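Local coordinates for putative uncharacterized protein (Cyanothece, PDB 3CSX) that is a metalloprotein associated with nitrogen fixation whose precise role is unknown, at residues A18-K21 with K22-K26. Sequence-based numbering, arbitrary orientation.
Sequences ADLK and KKVRK
Leu20 and Val24, one helical turn apart, meet through their methyl groups, CD1 of Leu20 lying 4.3 Å from CG2 of Val24. The two belong to the inner face of helix 14-44, the first arm of the antiparallel helical hairpin formed with helix 52-77, as expected for a Rop-like protein. Their backbones are joined as well: Val24 N donates to Leu20 O at 2.8 Å, with an angle of 164° at the hydrogen. The flanking i to i+4 bonds, Lys23 N to Asp19 O and Arg25 N to Lys21 O, are both 3.0 Å long. The first of the four, Lys22 N to Ala18 O, is 3.1 Å and more bent (144° at the hydrogen). Across the hairpin, Leu20 packs on Leu73 and Trp76, while Val24 and the side chain of Lys23 touch Leu69; at the margin, Lys21 NZ makes a long, weak ion pair with Glu77 OE2. Asp19, Lys22 and Arg25 make the exposed side of these turns rich in charge. With CG1 of Val24 anti to the backbone N (chi1 161°), its CG2 is left beside that N, where the methyl also rests 3.4 Å from Leu20 O.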
loop_
_atom_site.group_PDB
_atom_site.type_symbol
_atom_site.label_atom_id
_atom_site.label_comp_id
_atom_site.label_asym_id
_atom_site.label_seq_id
_atom_site.Cartn_x
_atom_site.Cartn_y
_atom_site.Cartn_z
ATOM N N ALA B 18 -2.002 -18.149 3.070
ATOM C CA ALA B 18 -2.998 -18.744 2.153
ATOM C C ALA B 18 -4.322 -17.988 2.140
ATOM O O ALA B 18 -4.928 -17.772 1.078
ATOM C CB ALA B 18 -3.239 -20.231 2.489
ATOM N N ASP B 19 -4.787 -17.606 3.331
ATOM C CA ASP B 19 -5.987 -16.797 3.474
ATOM C C ASP B 19 -5.870 -15.436 2.772
ATOM O O ASP B 19 -6.776 -15.041 2.051
ATOM C CB ASP B 19 -6.324 -16.605 4.961
ATOM C CG ASP B 19 -6.715 -17.913 5.642
ATOM O OD1 ASP B 19 -7.037 -18.902 4.919
ATOM O OD2 ASP B 19 -6.697 -17.945 6.891
ATOM N N LEU B 20 -4.769 -14.730 3.008
ATOM C CA LEU B 20 -4.545 -13.410 2.397
ATOM C C LEU B 20 -4.487 -13.539 0.875
ATOM O O LEU B 20 -5.108 -12.748 0.157
ATOM C CB LEU B 20 -3.245 -12.779 2.932
ATOM C CG LEU B 20 -2.837 -11.378 2.433
ATOM C CD1 LEU B 20 -3.958 -10.348 2.606
ATOM C CD2 LEU B 20 -1.601 -10.897 3.155
ATOM N N LYS B 21 -3.773 -14.554 0.386
ATOM C CA LYS B 21 -3.789 -14.877 -1.053
ATOM C C LYS B 21 -5.186 -14.992 -1.616
ATOM O O LYS B 21 -5.457 -14.509 -2.729
ATOM C CB LYS B 21 -3.020 -16.177 -1.349
ATOM C CG LYS B 21 -1.535 -16.064 -1.208
ATOM C CD LYS B 21 -0.788 -17.133 -2.032
ATOM C CE LYS B 21 0.699 -16.780 -2.108
ATOM N NZ LYS B 21 1.419 -17.425 -3.253
ATOM N N LYS B 22 -6.073 -15.637 -0.850
ATOM C CA LYS B 22 -7.461 -15.851 -1.242
ATOM C C LYS B 22 -8.241 -14.532 -1.301
ATOM O O LYS B 22 -9.023 -14.296 -2.220
ATOM C CB LYS B 22 -8.131 -16.836 -0.265
ATOM C CG LYS B 22 -9.576 -17.236 -0.630
ATOM C CD LYS B 22 -9.602 -18.262 -1.779
ATOM C CE LYS B 22 -10.904 -18.176 -2.577
ATOM N NZ LYS B 22 -12.015 -17.605 -1.768
ATOM N N LYS B 23 -8.019 -13.689 -0.301
ATOM C CA LYS B 23 -8.653 -12.398 -0.216
ATOM C C LYS B 23 -8.177 -11.554 -1.398
ATOM O O LYS B 23 -8.971 -10.889 -2.062
ATOM C CB LYS B 23 -8.247 -11.751 1.105
ATOM C CG LYS B 23 -8.874 -10.412 1.412
ATOM C CD LYS B 23 -8.420 -9.977 2.786
ATOM C CE LYS B 23 -8.863 -8.550 3.126
ATOM N NZ LYS B 23 -10.372 -8.366 3.144
ATOM N N VAL B 24 -6.876 -11.580 -1.652
ATOM C CA VAL B 24 -6.320 -10.784 -2.728
ATOM C C VAL B 24 -6.928 -11.187 -4.061
ATOM O O VAL B 24 -7.281 -10.334 -4.857
ATOM C CB VAL B 24 -4.789 -10.818 -2.751
ATOM C CG1 VAL B 24 -4.246 -10.382 -4.121
ATOM C CG2 VAL B 24 -4.224 -9.953 -1.639
ATOM N N ARG B 25 -7.053 -12.491 -4.309
ATOM C CA ARG B 25 -7.662 -12.964 -5.559
ATOM C C ARG B 25 -9.114 -12.544 -5.739
ATOM O O ARG B 25 -9.492 -12.143 -6.816
ATOM C CB ARG B 25 -7.538 -14.489 -5.686
ATOM C CG ARG B 25 -8.084 -15.030 -6.995
ATOM C CD ARG B 25 -8.118 -16.549 -6.961
ATOM N NE ARG B 25 -8.215 -17.117 -8.308
ATOM C CZ ARG B 25 -7.179 -17.360 -9.109
ATOM N NH1 ARG B 25 -5.944 -17.067 -8.722
ATOM N NH2 ARG B 25 -7.384 -17.889 -10.313
ATOM N N LYS B 26 -9.963 -12.661 -4.712
ATOM C CA LYS B 26 -11.328 -12.160 -4.868
ATOM C C LYS B 26 -11.403 -10.639 -5.162
ATOM O O LYS B 26 -12.234 -10.149 -5.971
ATOM C CB LYS B 26 -12.207 -12.559 -3.669
ATOM C CG LYS B 26 -12.438 -14.079 -3.570
ATOM C CD LYS B 26 -13.164 -14.461 -2.275
ATOM C CE LYS B 26 -14.698 -14.362 -2.423
ATOM N NZ LYS B 26 -15.277 -15.730 -2.601
#